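Side-chain contacts in inactive dihydroorotase-like domain (Chaetomium thermophilum, PDB 5NNL), which adopts the beta/alpha-barrel fold of the amidohydrolase superfamily but is inactive as an enzyme: residues A[100-105]-A[113-118]; A[135-140]-A[163-168]; A[154-157]-A[161-164]. One frame throughout, in Å; residues are numbered along the deposited sequence.

Interaction 1: residues A[100-105]-A[113-118]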
loop_
_atom_site.group_PDB
_atom_site.type_symbol
_atom_site.label_atom_id
_atom_site.label_comp_id
_atom_site.label_asym_id
_atom_site.label_seq_id
_atom_site.Cartn_x
_atom_site.Cartn_y
_atom_site.Cartn_z
ATOM N N ILE A 100 6.266 -11.264 -3.479
ATOM C CA ILE A 100 7.513 -11.838 -3.986
ATOM C C ILE A 100 8.530 -10.723 -4.138
ATOM O O ILE A 100 8.560 -10.024 -5.155
ATOM C CB ILE A 100 7.294 -12.569 -5.323
ATOM C CG1 ILE A 100 6.220 -13.646 -5.172
ATOM C CG2 ILE A 100 8.611 -13.184 -5.788
ATOM C CD1 ILE A 100 5.918 -14.409 -6.444
ATOM N N PRO A 101 9.403 -10.524 -3.154
ATOM C CA PRO A 101 10.576 -9.679 -3.361
ATOM C C PRO A 101 11.753 -10.513 -3.839
ATOM O O PRO A 101 11.884 -11.695 -3.519
ATOM C CB PRO A 101 10.827 -9.109 -1.960
ATOM C CG PRO A 101 10.437 -10.268 -1.044
ATOM C CD PRO A 101 9.362 -11.064 -1.779
ATOM N N PHE A 102 12.622 -9.883 -4.624
ATOM C CA PHE A 102 13.762 -10.599 -5.182
ATOM C C PHE A 102 15.007 -10.536 -4.303
ATOM O O PHE A 102 15.956 -11.291 -4.548
ATOM C CB PHE A 102 14.088 -10.063 -6.576
ATOM C CG PHE A 102 13.309 -10.729 -7.671
ATOM C CD1 PHE A 102 13.921 -11.639 -8.513
ATOM C CD2 PHE A 102 11.965 -10.453 -7.852
ATOM C CE1 PHE A 102 13.214 -12.254 -9.522
ATOM C CE2 PHE A 102 11.247 -11.067 -8.860
ATOM C CZ PHE A 102 11.874 -11.969 -9.698
ATOM N N ASN A 103 15.028 -9.672 -3.288
ATOM C CA ASN A 103 16.148 -9.625 -2.355
ATOM C C ASN A 103 16.081 -10.725 -1.302
ATOM O O ASN A 103 17.076 -10.959 -0.609
ATOM C CB ASN A 103 16.207 -8.250 -1.672
ATOM C CG ASN A 103 14.934 -7.916 -0.915
ATOM O OD1 ASN A 103 13.913 -8.578 -1.083
ATOM N ND2 ASN A 103 14.986 -6.882 -0.082
ATOM N N HIS A 104 14.938 -11.402 -1.165
ATOM C CA HIS A 104 14.811 -12.530 -0.248
ATOM C C HIS A 104 15.348 -13.832 -0.827
ATOM O O HIS A 104 15.431 -14.825 -0.096
ATOM C CB HIS A 104 13.342 -12.746 0.141
ATOM C CG HIS A 104 12.864 -11.855 1.246
ATOM N ND1 HIS A 104 13.000 -10.484 1.213
ATOM C CD2 HIS A 104 12.239 -12.143 2.412
ATOM C CE1 HIS A 104 12.485 -9.966 2.314
ATOM N NE2 HIS A 104 12.016 -10.951 3.058
ATOM N N LEU A 105 15.709 -13.856 -2.105
ATOM C CA LEU A 105 15.947 -15.100 -2.816
ATOM C C LEU A 105 17.426 -15.463 -2.820
ATOM O O LEU A 105 18.307 -14.613 -2.661
ATOM C CB LEU A 105 15.413 -14.998 -4.247
ATOM C CG LEU A 105 13.947 -14.562 -4.334
ATOM C CD1 LEU A 105 13.450 -14.611 -5.769
ATOM C CD2 LEU A 105 13.061 -15.415 -3.444
ATOM N N THR A 113 13.885 -19.770 -11.341
ATOM C CA THR A 113 13.388 -21.056 -10.861
ATOM C C THR A 113 12.688 -20.896 -9.517
ATOM O O THR A 113 11.581 -21.407 -9.316
ATOM C CB THR A 113 14.542 -22.059 -10.759
ATOM O OG1 THR A 113 15.211 -22.154 -12.024
ATOM C CG2 THR A 113 14.031 -23.444 -10.358
ATOM N N GLN A 114 13.315 -20.171 -8.586
ATOM C CA GLN A 114 12.736 -20.015 -7.255
ATOM C C GLN A 114 11.365 -19.355 -7.327
ATOM O O GLN A 114 10.434 -19.763 -6.623
ATOM C CB GLN A 114 13.668 -19.197 -6.362
ATOM C CG GLN A 114 15.086 -19.730 -6.273
ATOM C CD GLN A 114 16.013 -18.779 -5.550
ATOM O OE1 GLN A 114 15.758 -18.395 -4.408
ATOM N NE2 GLN A 114 17.091 -18.379 -6.220
ATOM N N VAL A 115 11.222 -18.330 -8.169
ATOM C CA VAL A 115 9.930 -17.671 -8.316
ATOM C C VAL A 115 8.944 -18.595 -9.019
ATOM O O VAL A 115 7.751 -18.615 -8.693
ATOM C CB VAL A 115 10.098 -16.332 -9.061
ATOM C CG1 VAL A 115 8.741 -15.710 -9.389
ATOM C CG2 VAL A 115 10.926 -15.365 -8.223
ATOM N N GLU A 116 9.424 -19.381 -9.987
ATOM C CA GLU A 116 8.545 -20.310 -10.692
ATOM C C GLU A 116 7.892 -21.291 -9.729
ATOM O O GLU A 116 6.732 -21.671 -9.922
ATOM C CB GLU A 116 9.332 -21.062 -11.771
ATOM C CG GLU A 116 8.614 -22.269 -12.385
ATOM C CD GLU A 116 7.372 -21.894 -13.170
ATOM O OE1 GLU A 116 7.176 -20.693 -13.443
ATOM O OE2 GLU A 116 6.590 -22.803 -13.523
ATOM N N ALA A 117 8.618 -21.710 -8.689
ATOM C CA ALA A 117 8.060 -22.653 -7.725
ATOM C C ALA A 117 6.804 -22.085 -7.075
ATOM O O ALA A 117 5.768 -22.757 -7.005
ATOM C CB ALA A 117 9.114 -23.002 -6.671
ATOM N N HIS A 118 6.871 -20.833 -6.614
ATOM C CA HIS A 118 5.697 -20.194 -6.027
ATOM C C HIS A 118 4.565 -20.083 -7.040
ATOM O O HIS A 118 3.401 -20.344 -6.712
ATOM C CB HIS A 118 6.072 -18.816 -5.485
ATOM C CG HIS A 118 7.068 -18.855 -4.369
ATOM N ND1 HIS A 118 6.699 -18.903 -3.042
ATOM C CD2 HIS A 118 8.422 -18.851 -4.382
ATOM C CE1 HIS A 118 7.782 -18.928 -2.286
ATOM N NE2 HIS A 118 8.842 -18.896 -3.074
#
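Val-115 meets Ile-100, Phe-102 and Leu-105 through a single methyl, CG2. The contact is mainly apolar. CG2 lies 3.6 Å from Leu-105 CD1, 3.8 Å from Phe-102 CZ and 4.0 Å from Ile-100 CG2. It reaches the Phe-102 ring obliquely, near CZ. The rotamer puts CG2 opposite the carbonyl carbon and CG1 opposite the backbone N (chi1 173°). This splits the branches: CG2 faces the loop, while CG1 packs on Ile-140 of the next helix. The Leu-105 side chain crosses that of Val-115 at about a right angle.

The mixed contact is between Leu-105 and Gln-114, which slide past each other in opposite directions. Gln-114 OE1 rests 3.4 Å from Leu-105 CB. The amide has its polar partner nearby, as NE2 bonds to the carbonyl O of Ser-106.

One polar bond lies within the loop itself. His-104 ND1 donates to Asn-103 OD1 at 3.1 Å, and the bond is nearly straight (167°). The acceptor lies in the imidazole plane, whereas the donor sits above the carbonyl plane of Asn-103.

Here the loop after strand 98-100 folds against helix 111-121, the helix that follows it, as in a beta/alpha unit of a barrel.

Interaction 2: residues A[135-140]-A[163-168]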
loop_
_atom_site.group_PDB
_atom_site.type_symbol
_atom_site.label_atom_id
_atom_site.label_comp_id
_atom_site.label_asym_id
_atom_site.label_seq_id
_atom_site.Cartn_x
_atom_site.Cartn_y
_atom_site.Cartn_z
ATOM N N THR A 135 15.450 -6.177 -14.602
ATOM C CA THR A 135 15.491 -7.541 -15.115
ATOM C C THR A 135 14.709 -8.505 -14.231
ATOM O O THR A 135 14.109 -9.457 -14.740
ATOM C CB THR A 135 16.941 -8.000 -15.274
ATOM O OG1 THR A 135 17.701 -7.636 -14.114
ATOM C CG2 THR A 135 17.559 -7.349 -16.502
ATOM N N ASP A 136 14.699 -8.284 -12.914
ATOM C CA ASP A 136 13.819 -9.070 -12.054
ATOM C C ASP A 136 12.361 -8.850 -12.431
ATOM O O ASP A 136 11.572 -9.800 -12.475
ATOM C CB ASP A 136 14.032 -8.706 -10.585
ATOM C CG ASP A 136 15.411 -9.073 -10.077
ATOM O OD1 ASP A 136 16.075 -9.933 -10.695
ATOM O OD2 ASP A 136 15.822 -8.506 -9.043
ATOM N N LEU A 137 11.985 -7.594 -12.697
ATOM C CA LEU A 137 10.615 -7.290 -13.102
ATOM C C LEU A 137 10.251 -8.016 -14.391
ATOM O O LEU A 137 9.206 -8.671 -14.477
ATOM C CB LEU A 137 10.438 -5.780 -13.272
ATOM C CG LEU A 137 9.087 -5.308 -13.818
ATOM C CD1 LEU A 137 7.940 -5.812 -12.949
ATOM C CD2 LEU A 137 9.055 -3.789 -13.920
ATOM N N ALA A 138 11.101 -7.903 -15.414
ATOM C CA ALA A 138 10.831 -8.602 -16.665
ATOM C C ALA A 138 10.748 -10.109 -16.454
ATOM O O ALA A 138 9.987 -10.789 -17.150
ATOM C CB ALA A 138 11.906 -8.259 -17.699
ATOM N N SER A 139 11.497 -10.645 -15.487
ATOM C CA SER A 139 11.484 -12.085 -15.236
ATOM C C SER A 139 10.143 -12.541 -14.675
ATOM O O SER A 139 9.594 -13.565 -15.101
ATOM C CB SER A 139 12.606 -12.461 -14.272
ATOM O OG SER A 139 13.871 -12.133 -14.812
ATOM N N ILE A 140 9.612 -11.811 -13.695
ATOM C CA ILE A 140 8.339 -12.209 -13.108
ATOM C C ILE A 140 7.181 -11.886 -14.051
ATOM O O ILE A 140 6.152 -12.570 -14.032
ATOM C CB ILE A 140 8.171 -11.553 -11.725
ATOM C CG1 ILE A 140 7.018 -12.204 -10.958
ATOM C CG2 ILE A 140 7.958 -10.049 -11.849
ATOM C CD1 ILE A 140 7.064 -11.947 -9.469
ATOM N N LYS A 163 7.490 2.145 -18.238
ATOM C CA LYS A 163 7.378 1.949 -19.677
ATOM C C LYS A 163 7.345 0.471 -20.043
ATOM O O LYS A 163 6.659 0.087 -20.997
ATOM C CB LYS A 163 8.530 2.646 -20.397
ATOM C CG LYS A 163 8.402 4.163 -20.413
ATOM C CD LYS A 163 9.327 4.797 -21.428
ATOM C CE LYS A 163 8.848 4.542 -22.854
ATOM N NZ LYS A 163 9.585 5.375 -23.841
ATOM N N LEU A 164 8.072 -0.370 -19.307
ATOM C CA LEU A 164 7.967 -1.808 -19.529
ATOM C C LEU A 164 6.575 -2.310 -19.170
ATOM O O LEU A 164 6.016 -3.163 -19.868
ATOM C CB LEU A 164 9.035 -2.545 -18.718
ATOM C CG LEU A 164 8.993 -4.074 -18.772
ATOM C CD1 LEU A 164 9.227 -4.585 -20.186
ATOM C CD2 LEU A 164 10.010 -4.663 -17.812
ATOM N N ILE A 165 5.995 -1.785 -18.090
ATOM C CA ILE A 165 4.637 -2.166 -17.718
ATOM C C ILE A 165 3.651 -1.710 -18.787
ATOM O O ILE A 165 2.729 -2.448 -19.153
ATOM C CB ILE A 165 4.295 -1.600 -16.327
ATOM C CG1 ILE A 165 5.100 -2.338 -15.253
ATOM C CG2 ILE A 165 2.801 -1.722 -16.025
ATOM C CD1 ILE A 165 5.233 -1.582 -13.949
ATOM N N THR A 166 3.838 -0.497 -19.314
ATOM C CA THR A 166 3.010 -0.021 -20.418
ATOM C C THR A 166 3.045 -1.003 -21.584
ATOM O O THR A 166 2.005 -1.351 -22.155
ATOM C CB THR A 166 3.487 1.359 -20.876
ATOM O OG1 THR A 166 3.409 2.287 -19.786
ATOM C CG2 THR A 166 2.643 1.868 -22.040
ATOM N N LEU A 167 4.245 -1.455 -21.955
ATOM C CA LEU A 167 4.369 -2.384 -23.073
ATOM C C LEU A 167 3.668 -3.702 -22.770
ATOM O O LEU A 167 2.961 -4.249 -23.625
ATOM C CB LEU A 167 5.846 -2.616 -23.396
ATOM C CG LEU A 167 6.150 -3.488 -24.618
ATOM C CD1 LEU A 167 5.628 -2.848 -25.889
ATOM C CD2 LEU A 167 7.646 -3.748 -24.725
ATOM N N GLY A 168 3.849 -4.231 -21.560
ATOM C CA GLY A 168 3.148 -5.448 -21.191
ATOM C C GLY A 168 1.644 -5.299 -21.303
ATOM O O GLY A 168 0.956 -6.191 -21.807
#
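Helices 135-140 and 163-168 run almost parallel, 17° apart with their axes 11.2 Å from each other, and come nearest in the backbone at Ala-138 and Leu-164, whose CA atoms are 7.9 Å apart. At this spacing the helices meet through the ends of their side chains.

The contact is wholly apolar. Leu-137 and Leu-164 reach for each other tip to tip, and their CD2 methyls are 4.1 Å apart. Both leucines hold CG anti to the backbone N (chi1 175° and 176°), which extends each side chain across the gap. The CD2 methyl of Leu-164 does double duty. It also lies 4.1 Å from Ala-138 CB, so it fits beside two successive residues of the partner helix. Ile-165 adds a looser touch. Its CA-CB bond does not face the other helix, but the end of its chain swings nearer and brings CD1 to 4.4 Å from Leu-137 CD2. Leu-137 and Ile-165 are buried; Ala-138 and Leu-164 lie nearer the solvent.

Within helix 135-140 a serine bonds back to the turn before it. Ser-139 OG donates to Thr-135 O at 2.7 Å. The same oxygen accepts the helical bond from Ser-139 N at 3.0 Å. The two donors come from opposite faces of the carbonyl plane.

The pair belongs to the outer layer of helices round the barrel. Leu-137 also packs on Val-153 of strand 151-153, which lies between the two helices in sequence, and Ile-165 packs on Val-156 in the loop after it. Farther along helix 134-146, Ile-140 touches Ile-151 on the same strand and reaches Phe-119 of helix 111-121, the helix on its other flank.

Interaction 3: residues A[154-157]-A[161-164]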
loop_
_atom_site.group_PDB
_atom_site.type_symbol
_atom_site.label_atom_id
_atom_site.label_comp_id
_atom_site.label_asym_id
_atom_site.label_seq_id
_atom_site.Cartn_x
_atom_site.Cartn_y
_atom_site.Cartn_z
ATOM N N SER A 154 4.387 -3.262 -7.370
ATOM C CA SER A 154 4.174 -2.277 -6.323
ATOM C C SER A 154 5.322 -1.278 -6.261
ATOM O O SER A 154 6.465 -1.587 -6.609
ATOM C CB SER A 154 4.017 -2.963 -4.964
ATOM O OG SER A 154 3.528 -2.055 -3.992
ATOM N N ALA A 155 4.992 -0.070 -5.808
ATOM C CA ALA A 155 5.966 0.995 -5.574
ATOM C C ALA A 155 6.843 1.233 -6.803
ATOM O O ALA A 155 8.064 1.369 -6.711
ATOM C CB ALA A 155 6.823 0.686 -4.345
ATOM N N VAL A 156 6.203 1.302 -7.972
ATOM C CA VAL A 156 6.934 1.661 -9.179
ATOM C C VAL A 156 7.491 3.069 -9.020
ATOM O O VAL A 156 6.811 3.981 -8.528
ATOM C CB VAL A 156 6.039 1.544 -10.424
ATOM C CG1 VAL A 156 6.838 1.872 -11.683
ATOM C CG2 VAL A 156 5.447 0.133 -10.529
ATOM N N THR A 157 8.749 3.247 -9.426
ATOM C CA THR A 157 9.465 4.497 -9.213
ATOM C C THR A 157 10.192 5.027 -10.443
ATOM O O THR A 157 10.469 6.230 -10.488
ATOM C CB THR A 157 10.494 4.338 -8.080
ATOM O OG1 THR A 157 9.877 3.716 -6.944
ATOM C CG2 THR A 157 11.043 5.693 -7.655
ATOM N N ASP A 161 10.807 1.251 -15.639
ATOM C CA ASP A 161 9.869 0.218 -15.206
ATOM C C ASP A 161 8.444 0.529 -15.660
ATOM O O ASP A 161 7.726 -0.370 -16.116
ATOM C CB ASP A 161 9.932 0.045 -13.684
ATOM C CG ASP A 161 11.133 -0.786 -13.232
ATOM O OD1 ASP A 161 11.911 -1.254 -14.090
ATOM O OD2 ASP A 161 11.298 -0.978 -12.010
ATOM N N ILE A 162 8.014 1.790 -15.568
ATOM C CA ILE A 162 6.635 2.095 -15.945
ATOM C C ILE A 162 6.442 1.920 -17.445
ATOM O O ILE A 162 5.348 1.564 -17.898
ATOM C CB ILE A 162 6.226 3.509 -15.481
ATOM C CG1 ILE A 162 4.696 3.651 -15.458
ATOM C CG2 ILE A 162 6.818 4.595 -16.382
ATOM C CD1 ILE A 162 3.992 2.766 -14.435
ATOM N N LYS A 163 7.490 2.145 -18.238
ATOM C CA LYS A 163 7.378 1.949 -19.677
ATOM C C LYS A 163 7.345 0.471 -20.043
ATOM O O LYS A 163 6.659 0.087 -20.997
ATOM C CB LYS A 163 8.530 2.646 -20.397
ATOM C CG LYS A 163 8.402 4.163 -20.413
ATOM C CD LYS A 163 9.327 4.797 -21.428
ATOM C CE LYS A 163 8.848 4.542 -22.854
ATOM N NZ LYS A 163 9.585 5.375 -23.841
ATOM N N LEU A 164 8.072 -0.370 -19.307
ATOM C CA LEU A 164 7.967 -1.808 -19.529
ATOM C C LEU A 164 6.575 -2.310 -19.170
ATOM O O LEU A 164 6.016 -3.163 -19.868
ATOM C CB LEU A 164 9.035 -2.545 -18.718
ATOM C CG LEU A 164 8.993 -4.074 -18.772
ATOM C CD1 LEU A 164 9.227 -4.585 -20.186
ATOM C CD2 LEU A 164 10.010 -4.663 -17.812
HETATM O O HOH W 1 10.287 1.038 -10.411
#
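Asp-161 OD2 and the backbone N of Thr-157 are joined by one water. The water donates to OD2 at 2.8 Å and accepts from Thr-157 N at 2.9 Å. The other carboxylate oxygen, OD1, bonds to the backbone N of Thr-134, so both oxygens are held and the carboxylate links the loop to the start of helix 134-146.

Beside this polar bridge lies an apolar contact. Val-156 CG1 is 4.1 Å from Asp-161 CB and equally far from Ile-162 CD1. The valine has CG1 anti to its backbone N (chi1 -178°), which aims this methyl at the first turn of the helix. The Val-156 and Ile-162 side chains cross at about a right angle, and both also rest on Cys-177 of strand 175-180. This short loop joins a barrel strand, 151-153, to the helix after it, 159-170, within the beta/alpha-barrel fold.

The loop has bonds of its own. Thr-157 OG1 donates to Ala-155 O at 3.0 Å, from above the carbonyl plane. On the strand side, Ser-154 OG and Ala-155 N bond to the carboxylate of Asp-178, and Ser-154 O accepts from Arg-133.

Overall arrangement
From the N terminus, interaction 1 comes first: the loop leaving strand 98-100 turns back on helix 111-121. It closes before interaction 2 opens. Interaction 2 spans a longer loop, from helix 134-146 through strand 151-153 to helix 159-170. Interaction 3 begins inside that loop and ends on the same helix, sharing Lys-163 and Leu-164 with interaction 2. The two centres are about 8 Å apart, and they touch where Leu-137 packs on Asp-161. Interactions 1 and 2 touch where Phe-102 meets Asp-136 and Ile-140. Interactions 1 and 3 do not touch. Together they tie three successive beta/alpha units of the barrel side by side.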